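Local coordinates for protein transferrin (Manduca sexta, PDB 6WB6) that transports iron, binding a single ferric ion per molecule together with a carbonate anion, at residues T80-D85 / T226-G231; A530-C533 / D537-D540. All coordinates share one frame; numbering follows the deposited sequence.

Contact 1. Residues T80-D85 / T226-G231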
loop_
_atom_site.group_PDB
_atom_site.type_symbol
_atom_site.label_atom_id
_atom_site.label_comp_id
_atom_site.label_asym_id
_atom_site.label_seq_id
_atom_site.Cartn_x
_atom_site.Cartn_y
_atom_site.Cartn_z
ATOM N N THR A 80 7.358 8.961 25.375
ATOM C CA THR A 80 8.587 9.688 25.099
ATOM C C THR A 80 9.247 10.065 26.416
ATOM O O THR A 80 8.593 10.164 27.456
ATOM C CB THR A 80 8.328 10.959 24.298
ATOM O OG1 THR A 80 7.365 11.737 25.007
ATOM C CG2 THR A 80 7.845 10.644 22.874
ATOM N N ASP A 81 10.558 10.296 26.352
ATOM C CA ASP A 81 11.261 10.850 27.503
ATOM C C ASP A 81 10.860 12.295 27.734
ATOM O O ASP A 81 10.889 12.767 28.874
ATOM C CB ASP A 81 12.765 10.698 27.298
ATOM C CG ASP A 81 13.235 9.262 27.542
ATOM O OD1 ASP A 81 12.890 8.687 28.598
ATOM O OD2 ASP A 81 13.930 8.697 26.684
ATOM N N GLU A 82 10.426 12.983 26.673
ATOM C CA GLU A 82 9.928 14.344 26.799
ATOM C C GLU A 82 8.606 14.376 27.547
ATOM O O GLU A 82 8.359 15.299 28.329
ATOM C CB GLU A 82 9.779 14.959 25.407
ATOM C CG GLU A 82 9.510 16.423 25.396
ATOM C CD GLU A 82 9.660 17.006 24.005
ATOM O OE1 GLU A 82 9.702 16.214 23.035
ATOM O OE2 GLU A 82 9.749 18.250 23.880
ATOM N N GLU A 83 7.747 13.378 27.332
ATOM C CA GLU A 83 6.429 13.322 27.969
ATOM C C GLU A 83 6.184 11.964 28.631
ATOM O O GLU A 83 5.212 11.264 28.326
ATOM C CB GLU A 83 5.343 13.624 26.938
ATOM C CG GLU A 83 5.369 15.049 26.404
ATOM C CD GLU A 83 4.280 15.301 25.388
ATOM O OE1 GLU A 83 4.507 15.012 24.199
ATOM O OE2 GLU A 83 3.188 15.747 25.787
ATOM N N PRO A 84 7.028 11.581 29.584
ATOM C CA PRO A 84 6.900 10.236 30.180
ATOM C C PRO A 84 5.603 10.036 30.941
ATOM O O PRO A 84 5.162 8.889 31.107
ATOM C CB PRO A 84 8.114 10.149 31.115
ATOM C CG PRO A 84 8.408 11.591 31.475
ATOM C CD PRO A 84 8.025 12.418 30.269
ATOM N N ASP A 85 4.972 11.110 31.388
ATOM C CA ASP A 85 3.768 11.033 32.204
ATOM C C ASP A 85 2.490 11.415 31.460
ATOM O O ASP A 85 1.411 11.385 32.051
ATOM C CB ASP A 85 3.960 11.918 33.439
ATOM C CG ASP A 85 5.042 11.374 34.361
ATOM O OD1 ASP A 85 4.943 10.181 34.705
ATOM O OD2 ASP A 85 5.993 12.113 34.714
ATOM N N THR A 226 2.177 23.206 19.441
ATOM C CA THR A 226 1.565 24.500 19.727
ATOM C C THR A 226 2.317 25.200 20.858
ATOM O O THR A 226 2.655 26.385 20.763
ATOM C CB THR A 226 0.095 24.327 20.081
ATOM O OG1 THR A 226 -0.596 23.675 19.003
ATOM C CG2 THR A 226 -0.559 25.669 20.360
ATOM N N ARG A 227 2.622 24.463 21.916
ATOM C CA ARG A 227 3.350 25.043 23.028
ATOM C C ARG A 227 4.746 25.499 22.603
ATOM O O ARG A 227 5.159 26.612 22.922
ATOM C CB ARG A 227 3.398 24.027 24.160
ATOM C CG ARG A 227 2.052 23.839 24.767
ATOM C CD ARG A 227 2.088 22.980 26.015
ATOM N NE ARG A 227 2.851 23.603 27.084
ATOM C CZ ARG A 227 2.379 24.543 27.888
ATOM N NH1 ARG A 227 1.134 24.974 27.751
ATOM N NH2 ARG A 227 3.165 25.038 28.836
ATOM N N LYS A 228 5.461 24.685 21.835
ATOM C CA LYS A 228 6.810 25.074 21.441
ATOM C C LYS A 228 6.803 26.237 20.462
ATOM O O LYS A 228 7.731 27.052 20.464
ATOM C CB LYS A 228 7.540 23.893 20.820
ATOM C CG LYS A 228 7.691 22.764 21.765
ATOM C CD LYS A 228 8.533 21.656 21.179
ATOM C CE LYS A 228 8.779 20.642 22.239
ATOM N NZ LYS A 228 9.330 19.406 21.651
ATOM N N PHE A 229 5.773 26.325 19.628
ATOM C CA PHE A 229 5.673 27.436 18.694
ATOM C C PHE A 229 5.722 28.750 19.450
ATOM O O PHE A 229 6.263 29.729 18.951
ATOM C CB PHE A 229 4.375 27.315 17.882
ATOM C CG PHE A 229 4.202 28.370 16.799
ATOM C CD1 PHE A 229 4.895 28.286 15.606
ATOM C CD2 PHE A 229 3.303 29.401 16.965
ATOM C CE1 PHE A 229 4.708 29.241 14.615
ATOM C CE2 PHE A 229 3.117 30.358 15.991
ATOM C CZ PHE A 229 3.818 30.280 14.819
ATOM N N PHE A 230 5.187 28.768 20.667
ATOM C CA PHE A 230 5.155 29.950 21.506
ATOM C C PHE A 230 6.221 29.925 22.586
ATOM O O PHE A 230 6.079 30.607 23.602
ATOM C CB PHE A 230 3.772 30.085 22.122
ATOM C CG PHE A 230 2.675 30.236 21.097
ATOM C CD1 PHE A 230 2.599 31.366 20.307
ATOM C CD2 PHE A 230 1.732 29.243 20.917
ATOM C CE1 PHE A 230 1.599 31.495 19.387
ATOM C CE2 PHE A 230 0.743 29.374 20.001
ATOM C CZ PHE A 230 0.671 30.496 19.229
ATOM N N GLY A 231 7.256 29.112 22.407
ATOM C CA GLY A 231 8.345 29.055 23.368
ATOM C C GLY A 231 7.954 28.480 24.706
ATOM O O GLY A 231 8.702 28.621 25.685
#

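Contact 2. Residues A530-C533 / D537-D540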
loop_
_atom_site.group_PDB
_atom_site.type_symbol
_atom_site.label_atom_id
_atom_site.label_comp_id
_atom_site.label_asym_id
_atom_site.label_seq_id
_atom_site.Cartn_x
_atom_site.Cartn_y
_atom_site.Cartn_z
ATOM N N ALA A 530 15.539 -21.251 -24.026
ATOM C CA ALA A 530 15.830 -20.159 -24.944
ATOM C C ALA A 530 17.261 -19.657 -24.766
ATOM O O ALA A 530 17.917 -19.274 -25.743
ATOM C CB ALA A 530 14.817 -19.024 -24.734
ATOM N N TRP A 531 17.764 -19.678 -23.532
ATOM C CA TRP A 531 19.123 -19.213 -23.290
ATOM C C TRP A 531 20.156 -20.209 -23.819
ATOM O O TRP A 531 21.184 -19.794 -24.358
ATOM C CB TRP A 531 19.349 -18.919 -21.797
ATOM C CG TRP A 531 18.609 -19.815 -20.822
ATOM C CD1 TRP A 531 19.096 -20.916 -20.180
ATOM C CD2 TRP A 531 17.252 -19.663 -20.380
ATOM N NE1 TRP A 531 18.127 -21.461 -19.367
ATOM C CE2 TRP A 531 16.987 -20.708 -19.469
ATOM C CE3 TRP A 531 16.237 -18.747 -20.669
ATOM C CZ2 TRP A 531 15.747 -20.864 -18.855
ATOM C CZ3 TRP A 531 15.014 -18.897 -20.054
ATOM C CH2 TRP A 531 14.778 -19.950 -19.156
ATOM N N LYS A 532 19.899 -21.524 -23.715
ATOM C CA LYS A 532 20.814 -22.478 -24.350
ATOM C C LYS A 532 20.702 -22.409 -25.860
ATOM O O LYS A 532 21.706 -22.519 -26.575
ATOM C CB LYS A 532 20.533 -23.908 -23.892
ATOM C CG LYS A 532 21.773 -24.787 -23.789
ATOM C CD LYS A 532 22.692 -24.300 -22.677
ATOM C CE LYS A 532 23.909 -25.197 -22.516
ATOM N NZ LYS A 532 24.924 -24.559 -21.630
ATOM N N CYS A 533 19.476 -22.230 -26.356
ATOM C CA CYS A 533 19.240 -22.171 -27.789
ATOM C C CYS A 533 19.919 -20.945 -28.392
ATOM O O CYS A 533 20.522 -21.029 -29.469
ATOM C CB CYS A 533 17.725 -22.198 -28.022
ATOM S SG CYS A 533 17.122 -21.931 -29.687
ATOM N N ASP A 537 23.692 -20.776 -30.901
ATOM C CA ASP A 537 23.385 -20.255 -32.236
ATOM C C ASP A 537 22.364 -21.122 -32.975
ATOM O O ASP A 537 22.294 -21.117 -34.213
ATOM C CB ASP A 537 24.664 -20.088 -33.055
ATOM C CG ASP A 537 25.603 -19.053 -32.449
ATOM O OD1 ASP A 537 25.159 -18.295 -31.565
ATOM O OD2 ASP A 537 26.776 -18.992 -32.851
ATOM N N ARG A 538 21.552 -21.868 -32.231
ATOM C CA ARG A 538 20.410 -22.540 -32.834
ATOM C C ARG A 538 19.282 -21.567 -33.116
ATOM O O ARG A 538 18.348 -21.910 -33.850
ATOM C CB ARG A 538 19.905 -23.662 -31.922
ATOM C CG ARG A 538 20.939 -24.743 -31.661
ATOM C CD ARG A 538 20.336 -25.914 -30.894
ATOM N NE ARG A 538 20.584 -25.802 -29.460
ATOM C CZ ARG A 538 19.653 -25.768 -28.507
ATOM N NH1 ARG A 538 18.361 -25.849 -28.792
ATOM N NH2 ARG A 538 20.032 -25.672 -27.240
ATOM N N GLY A 539 19.337 -20.387 -32.508
ATOM C CA GLY A 539 18.494 -19.283 -32.909
ATOM C C GLY A 539 19.299 -18.003 -32.837
ATOM O O GLY A 539 20.299 -17.920 -32.124
ATOM N N ASP A 540 18.860 -17.010 -33.610
ATOM C CA ASP A 540 19.514 -15.704 -33.695
ATOM C C ASP A 540 18.847 -14.657 -32.815
ATOM O O ASP A 540 19.312 -13.511 -32.760
ATOM C CB ASP A 540 19.515 -15.230 -35.153
ATOM C CG ASP A 540 20.013 -16.297 -36.101
ATOM O OD1 ASP A 540 21.233 -16.558 -36.070
ATOM O OD2 ASP A 540 19.186 -16.908 -36.829
#

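Contact 1. Residues T80-D85 / T226-G231
A single pair of side chains, Glu-82 and Lys-228, makes this contact, although their CA atoms are 12.4 Å apart, the nearest such pair of the two segments. One salt bridge joins 80-85 to 226-231. The side chains come from opposite directions, and only the end of the lysine touches the carboxylate. Glu-82 holds CG anti to the backbone N (chi1 -170°), and both chains run extended beyond CG. Lys-228 NZ approaches Glu-82 OE2 on its syn side, 16° out of the carboxylate plane. Lys-228 NZ lies 2.5 Å from Glu-82 OE2, which is very short, so the exact value is doubtful. Glu-82 OE2 is also hydrogen-bonded to Thr-237 OG1, and the Glu-82 backbone is hydrogen-bonded to Thr-236. Thr-80 OG1 accepts from Glu-83 N at 2.9 Å, an ST motif that shapes the turn around Glu-82. Helix 223-229 ends in a Schellman motif with Gly-231 as C-prime. The loop leaves the antiparallel sheet of the iron-binding lobe, whereas the helix belongs to the part built on the mixed sheet. The Glu-82 side chain is about 14 Å from the ferric ion. Transferrin lobes open and close about the iron cleft, so a bridge with so little packing would probably break if these halves moved apart.

Contact 2. Residues A530-C533 / D537-D540
Cys-533 O turns to the chain beyond helix 530-535 and receives two weak hydrogen bonds, 3.1 Å from Arg-538 N and 3.3 Å from Gly-539 N. Just before these donors, Asp-537 takes left-handed backbone angles (phi 53°, psi 24°) and turns the chain back. The Arg-538 side chain then folds along the helix. Its bend at chi3 (-96°) lays one guanidinium face over Cys-533 CA, which sits 3.6 Å above the plane, offset toward the rim. Lys-532 CG lies in that plane at the edge, 4.0 Å from Arg-538 NH2. Cys-533 SG packs 4.0 Å from Arg-538 CB. It is also in a disulfide with Cys-460 of strand 458-461. This is the helix-to-strand connection of the mixed-sheet part of the second transferrin lobe: helix 530-535 leads into strand 542-545, which runs parallel to 458-461. Three outside partners fix the rotation of the guanidinium: Glu-536 pairs with NE, Gln-523 O takes NH1 and Asp-527 O takes NH2. With an alanine in place of Arg-538, Glu-536 would probably lose its charged mate, the two carbonyls would probably lose a donor and the backbone of Cys-533 would be less covered. Asp-537 points away from the helix and forms a salt bridge with Lys-443 of strand 437-443.

In the fold
From the N terminus, the chain passes through strand 72-79 into the loop that opens contact 1. It then builds much of the mixed sheet of the first lobe, with 140 residues between the two segments, before helix 223-229 closes the contact. Contact 1 therefore closes a long loop and ties the two sheet regions of the iron-binding lobe. Contact 2 opens far later, in the second lobe, and closes after three residues. It is a local turn joining helix 530-535 to the approach of strand 542-545. The contacts follow in series, neither nested nor crossed. The centres of contact 1 and contact 2 are about 68 Å apart, on opposite sides of the chain's centre, and the two do not touch.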